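PDB 5VYD: phosphodiesterase from Salpingoeca rosetta, which belongs to the phosphodiesterase family and has an all-helical, metal-binding domain of the HD type. Local coordinates for residues D14-D19 and K231-R236; G111-F116 and N242-L247. One frame throughout, in Å; residues are numbered along the deposited sequence.

Both contacts use helix 227-250, about three turns apart: their centres lie 21 Å from each other and their nearest atoms about 6 Å, without touching. Each is partly buried. Contact 1 joins the helix to the loop between helices 7-10 and 22-35 and is mixed in character, with Trp233 and Asp16 inside and a salt bridge, Asp19 to Arg232, toward the surface. Contact 2 joins the helix to the start of helix 114-120, where one neutral side chain, Gln244, makes the direct hydrogen bonds beside an apolar cluster of Leu112, Phe116 and Leu247. One salt bridge, a carboxylate-indole bond and Leu18 join loop to helix; contact 2 relies on a neutral amide and apolar side chains.

Contact 1. Residues D14-D19 and K231-R236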
loop_
_atom_site.group_PDB
_atom_site.type_symbol
_atom_site.label_atom_id
_atom_site.label_comp_id
_atom_site.label_asym_id
_atom_site.label_seq_id
_atom_site.Cartn_x
_atom_site.Cartn_y
_atom_site.Cartn_z
ATOM N N ASP A 14 -0.100 10.371 12.213
ATOM C CA ASP A 14 1.208 10.985 12.022
ATOM C C ASP A 14 2.336 9.961 12.036
ATOM O O ASP A 14 3.508 10.344 11.993
ATOM C CB ASP A 14 1.459 12.052 13.092
ATOM C CG ASP A 14 1.585 11.464 14.485
ATOM O OD1 ASP A 14 0.819 10.532 14.807
ATOM O OD2 ASP A 14 2.454 11.928 15.256
ATOM N N PHE A 15 2.004 8.675 12.095
ATOM C CA PHE A 15 3.018 7.634 12.161
ATOM C C PHE A 15 3.858 7.611 10.890
ATOM O O PHE A 15 3.334 7.690 9.776
ATOM C CB PHE A 15 2.355 6.273 12.379
ATOM C CG PHE A 15 3.311 5.113 12.342
ATOM C CD1 PHE A 15 4.036 4.761 13.470
ATOM C CD2 PHE A 15 3.477 4.368 11.187
ATOM C CE1 PHE A 15 4.915 3.695 13.443
ATOM C CE2 PHE A 15 4.356 3.298 11.154
ATOM C CZ PHE A 15 5.075 2.963 12.284
ATOM N N ASP A 16 5.174 7.507 11.062
ATOM C CA ASP A 16 6.087 7.311 9.942
ATOM C C ASP A 16 7.158 6.320 10.366
ATOM O O ASP A 16 7.879 6.561 11.339
ATOM C CB ASP A 16 6.719 8.630 9.483
ATOM C CG ASP A 16 7.439 8.499 8.145
ATOM O OD1 ASP A 16 7.907 7.392 7.812
ATOM O OD2 ASP A 16 7.538 9.505 7.416
ATOM N N ALA A 17 7.265 5.214 9.627
ATOM C CA ALA A 17 8.263 4.191 9.918
ATOM C C ALA A 17 9.686 4.656 9.637
ATOM O O ALA A 17 10.631 3.972 10.040
ATOM C CB ALA A 17 7.962 2.923 9.115
ATOM N N LEU A 18 9.858 5.798 8.963
ATOM C CA LEU A 18 11.194 6.296 8.651
ATOM C C LEU A 18 12.010 6.563 9.911
ATOM O O LEU A 18 13.235 6.403 9.903
ATOM C CB LEU A 18 11.087 7.572 7.814
ATOM C CG LEU A 18 11.681 7.594 6.406
ATOM C CD1 LEU A 18 11.638 6.216 5.764
ATOM C CD2 LEU A 18 10.936 8.610 5.548
ATOM N N ASP A 19 11.351 6.962 10.998
ATOM C CA ASP A 19 12.024 7.373 12.221
ATOM C C ASP A 19 12.135 6.246 13.241
ATOM O O ASP A 19 12.396 6.509 14.420
ATOM C CB ASP A 19 11.299 8.572 12.834
ATOM C CG ASP A 19 11.177 9.734 11.867
ATOM O OD1 ASP A 19 12.143 9.985 11.113
ATOM O OD2 ASP A 19 10.116 10.395 11.856
ATOM N N LYS A 231 7.129 14.635 1.987
ATOM C CA LYS A 231 8.298 15.073 1.231
ATOM C C LYS A 231 9.382 14.000 1.203
ATOM O O LYS A 231 9.953 13.716 0.143
ATOM C CB LYS A 231 8.843 16.375 1.821
ATOM C CG LYS A 231 10.039 16.946 1.077
ATOM C CD LYS A 231 10.245 18.418 1.406
ATOM C CE LYS A 231 11.464 18.983 0.691
ATOM N NZ LYS A 231 11.560 20.461 0.854
ATOM N N ARG A 232 9.676 13.394 2.355
ATOM C CA ARG A 232 10.748 12.406 2.426
ATOM C C ARG A 232 10.433 11.185 1.571
ATOM O O ARG A 232 11.287 10.701 0.820
ATOM C CB ARG A 232 10.988 11.999 3.881
ATOM C CG ARG A 232 11.475 13.128 4.771
ATOM C CD ARG A 232 11.529 12.702 6.228
ATOM N NE ARG A 232 12.533 11.669 6.466
ATOM C CZ ARG A 232 12.779 11.127 7.656
ATOM N NH1 ARG A 232 12.089 11.517 8.719
ATOM N NH2 ARG A 232 13.714 10.196 7.783
ATOM N N TRP A 233 9.204 10.672 1.674
ATOM C CA TRP A 233 8.843 9.474 0.921
ATOM C C TRP A 233 8.773 9.756 -0.574
ATOM O O TRP A 233 9.241 8.948 -1.383
ATOM C CB TRP A 233 7.514 8.914 1.425
ATOM C CG TRP A 233 7.639 8.148 2.704
ATOM C CD1 TRP A 233 7.346 8.593 3.958
ATOM C CD2 TRP A 233 8.094 6.797 2.853
ATOM N NE1 TRP A 233 7.590 7.604 4.881
ATOM C CE2 TRP A 233 8.049 6.491 4.227
ATOM C CE3 TRP A 233 8.534 5.818 1.958
ATOM C CZ2 TRP A 233 8.425 5.246 4.729
ATOM C CZ3 TRP A 233 8.905 4.580 2.459
ATOM C CH2 TRP A 233 8.849 4.307 3.830
ATOM N N SER A 234 8.188 10.894 -0.961
ATOM C CA SER A 234 8.111 11.232 -2.378
ATOM C C SER A 234 9.500 11.393 -2.981
ATOM O O SER A 234 9.739 10.981 -4.122
ATOM C CB SER A 234 7.288 12.503 -2.577
ATOM O OG SER A 234 5.957 12.322 -2.128
ATOM N N ALA A 235 10.432 11.983 -2.225
ATOM C CA ALA A 235 11.799 12.119 -2.718
ATOM C C ALA A 235 12.487 10.766 -2.841
ATOM O O ALA A 235 13.314 10.573 -3.740
ATOM C CB ALA A 235 12.604 13.044 -1.804
ATOM N N ARG A 236 12.159 9.820 -1.956
ATOM C CA ARG A 236 12.700 8.469 -2.083
ATOM C C ARG A 236 12.126 7.756 -3.301
ATOM O O ARG A 236 12.824 6.972 -3.956
ATOM C CB ARG A 236 12.415 7.669 -0.812
ATOM C CG ARG A 236 13.240 8.095 0.389
ATOM C CD ARG A 236 12.707 7.461 1.659
ATOM N NE ARG A 236 13.571 7.713 2.804
ATOM C CZ ARG A 236 14.452 6.840 3.278
ATOM N NH1 ARG A 236 14.582 5.651 2.706
ATOM N NH2 ARG A 236 15.197 7.153 4.328
#
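The loop 14-19, with a short 3-10 turn at Ala17 and Leu18, comes up to helix segment 231-236, the closest CA atoms, those of Leu18 and Trp233, being 8.7 Å apart. The side chain of Leu18 spans this gap between three flat groups. Leu18 CD2 lies over the five-membered ring of Trp233 in a CH-pi contact, 3.8 Å from the ring centroid, and also over one face of the Arg232 guanidinium, toward its rim. Leu18 CD1 meets Trp233 CZ2 at 3.5 Å and sits over the centre of the Arg236 guanidinium, whose NH1 is bonded to the carbonyl of Pro64. With CG of Asp16 anti to the backbone N (chi1 -168°), the carboxylate reaches the indole edge: Trp233 NE1 donates to Asp16 OD1 at 3.0 Å, nearly in the ring plane. Leu18 N binds Asp16 OD1 at 2.8 Å from the other face of the carboxylate, in an Asx turn. Farther out, Arg232 NH1 gives Asp19 OD1 a fairly straight bond of 2.8 Å at its syn lone pair, a salt bridge. Edge-to-face contacts with His221 and Phe65 enclose the indole. One buried carboxylate oxygen thus closes the Asx turn at the start of the 3-10 segment and satisfies the indole N-H; its two donors, with Arg232 not far off, would probably stabilise the negative charge of Asp16.

Contact 2. Residues G111-F116 and N242-L247; sequences GLTNAF and NNQVEL
Gln244 has CG anti to its backbone N (chi1 178°) and stays extended at chi2, which carries its amide across to Thr113, whose chi1 of 62° sets OG1 between its own N and carbonyl carbon. The two ends of the amide then take different partners on that residue. Thr113 N donates to Gln244 OE1 at 3.1 Å, coming from above the carbonyl plane, while Gln244 NE2 donates almost within the amide plane to Thr113 OG1, also at 3.1 Å. NE2 has a further acceptor in Glu248 OE2, one turn along the helix. A water lies 2.8 Å from Gln244 OE1 and 2.6 Å from Gly111 O, with more acceptors in reach than protons to give. Beside the polar pair, Leu112 CD2 packs against Gln244 CG at 3.7 Å, and Leu112 CD1 lies over one face of the Phe116 ring, toward its rim. Leu247 CD2 completes the cluster, 3.6 Å from Phe116 CZ and 4.0 Å from Leu112 CD1. Thr113, its side chain about 9 Å from the bound magnesium ion, is the N-cap of helix 114-120, so Gln244 joins that helix start to helix 227-250; Asn114 bonds to Leu134 and Glu135 of helix 133-146.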
loop_
_atom_site.group_PDB
_atom_site.type_symbol
_atom_site.label_atom_id
_atom_site.label_comp_id
_atom_site.label_asym_id
_atom_site.label_seq_id
_atom_site.Cartn_x
_atom_site.Cartn_y
_atom_site.Cartn_z
ATOM N N GLY A 111 12.698 -1.530 -6.956
ATOM C CA GLY A 111 12.691 -0.145 -7.380
ATOM C C GLY A 111 12.394 0.066 -8.845
ATOM O O GLY A 111 12.588 1.179 -9.347
ATOM N N LEU A 112 11.937 -0.967 -9.546
ATOM C CA LEU A 112 11.647 -0.896 -10.969
ATOM C C LEU A 112 10.160 -1.127 -11.196
ATOM O O LEU A 112 9.524 -1.914 -10.489
ATOM C CB LEU A 112 12.472 -1.928 -11.747
ATOM C CG LEU A 112 13.984 -1.810 -11.535
ATOM C CD1 LEU A 112 14.725 -2.981 -12.166
ATOM C CD2 LEU A 112 14.496 -0.495 -12.093
ATOM N N THR A 113 9.605 -0.431 -12.182
ATOM C CA THR A 113 8.178 -0.518 -12.449
ATOM C C THR A 113 7.861 -1.701 -13.361
ATOM O O THR A 113 8.747 -2.333 -13.943
ATOM C CB THR A 113 7.666 0.778 -13.079
ATOM O OG1 THR A 113 8.323 0.996 -14.336
ATOM C CG2 THR A 113 7.925 1.958 -12.153
ATOM N N ASN A 114 6.560 -1.994 -13.475
ATOM C CA ASN A 114 6.095 -3.011 -14.414
ATOM C C ASN A 114 6.545 -2.698 -15.834
ATOM O O ASN A 114 6.898 -3.606 -16.597
ATOM C CB ASN A 114 4.569 -3.122 -14.362
ATOM C CG ASN A 114 4.084 -3.958 -13.197
ATOM O OD1 ASN A 114 4.838 -4.747 -12.633
ATOM N ND2 ASN A 114 2.815 -3.795 -12.837
ATOM N N ALA A 115 6.535 -1.417 -16.209
ATOM C CA ALA A 115 6.947 -1.042 -17.557
ATOM C C ALA A 115 8.384 -1.466 -17.826
ATOM O O ALA A 115 8.711 -1.894 -18.940
ATOM C CB ALA A 115 6.778 0.463 -17.764
ATOM N N PHE A 116 9.251 -1.374 -16.814
ATOM C CA PHE A 116 10.626 -1.833 -16.985
ATOM C C PHE A 116 10.663 -3.318 -17.312
ATOM O O PHE A 116 11.367 -3.744 -18.233
ATOM C CB PHE A 116 11.455 -1.551 -15.732
ATOM C CG PHE A 116 12.870 -2.069 -15.822
ATOM C CD1 PHE A 116 13.181 -3.363 -15.434
ATOM C CD2 PHE A 116 13.883 -1.264 -16.313
ATOM C CE1 PHE A 116 14.477 -3.838 -15.530
ATOM C CE2 PHE A 116 15.182 -1.734 -16.406
ATOM C CZ PHE A 116 15.478 -3.021 -16.014
ATOM N N ASN A 242 14.645 8.054 -10.875
ATOM C CA ASN A 242 15.899 8.453 -11.509
ATOM C C ASN A 242 16.850 7.270 -11.629
ATOM O O ASN A 242 17.591 7.159 -12.614
ATOM C CB ASN A 242 16.568 9.585 -10.725
ATOM C CG ASN A 242 15.622 10.728 -10.399
ATOM O OD1 ASN A 242 15.650 11.262 -9.290
ATOM N ND2 ASN A 242 14.786 11.114 -11.360
ATOM N N ASN A 243 16.853 6.383 -10.629
ATOM C CA ASN A 243 17.685 5.188 -10.711
ATOM C C ASN A 243 17.266 4.308 -11.878
ATOM O O ASN A 243 18.120 3.777 -12.600
ATOM C CB ASN A 243 17.621 4.405 -9.399
ATOM C CG ASN A 243 18.469 5.025 -8.306
ATOM O OD1 ASN A 243 19.347 5.844 -8.575
ATOM N ND2 ASN A 243 18.218 4.628 -7.062
ATOM N N GLN A 244 15.956 4.149 -12.088
ATOM C CA GLN A 244 15.476 3.344 -13.208
ATOM C C GLN A 244 15.812 3.998 -14.545
ATOM O O GLN A 244 16.099 3.302 -15.526
ATOM C CB GLN A 244 13.968 3.113 -13.083
ATOM C CG GLN A 244 13.368 2.319 -14.232
ATOM C CD GLN A 244 11.879 2.075 -14.068
ATOM O OE1 GLN A 244 11.372 1.949 -12.952
ATOM N NE2 GLN A 244 11.169 2.009 -15.186
ATOM N N VAL A 245 15.779 5.333 -14.603
ATOM C CA VAL A 245 16.174 6.037 -15.821
ATOM C C VAL A 245 17.625 5.726 -16.168
ATOM O O VAL A 245 17.960 5.469 -17.332
ATOM C CB VAL A 245 15.937 7.552 -15.664
ATOM C CG1 VAL A 245 16.703 8.331 -16.730
ATOM C CG2 VAL A 245 14.458 7.871 -15.748
ATOM N N GLU A 246 18.509 5.735 -15.165
ATOM C CA GLU A 246 19.912 5.412 -15.405
ATOM C C GLU A 246 20.065 3.987 -15.915
ATOM O O GLU A 246 20.805 3.732 -16.873
ATOM C CB GLU A 246 20.731 5.605 -14.128
ATOM C CG GLU A 246 20.903 7.050 -13.689
ATOM C CD GLU A 246 21.753 7.177 -12.435
ATOM O OE1 GLU A 246 22.269 6.143 -11.955
ATOM O OE2 GLU A 246 21.906 8.310 -11.929
ATOM N N LEU A 247 19.374 3.038 -15.280
ATOM C CA LEU A 247 19.481 1.646 -15.700
ATOM C C LEU A 247 18.911 1.449 -17.099
ATOM O O LEU A 247 19.498 0.733 -17.917
ATOM C CB LEU A 247 18.776 0.739 -14.692
ATOM C CG LEU A 247 18.803 -0.761 -14.990
ATOM C CD1 LEU A 247 20.237 -1.279 -15.048
ATOM C CD2 LEU A 247 17.986 -1.528 -13.960
HETATM O O HOH W 1 11.359 3.167 -10.433
#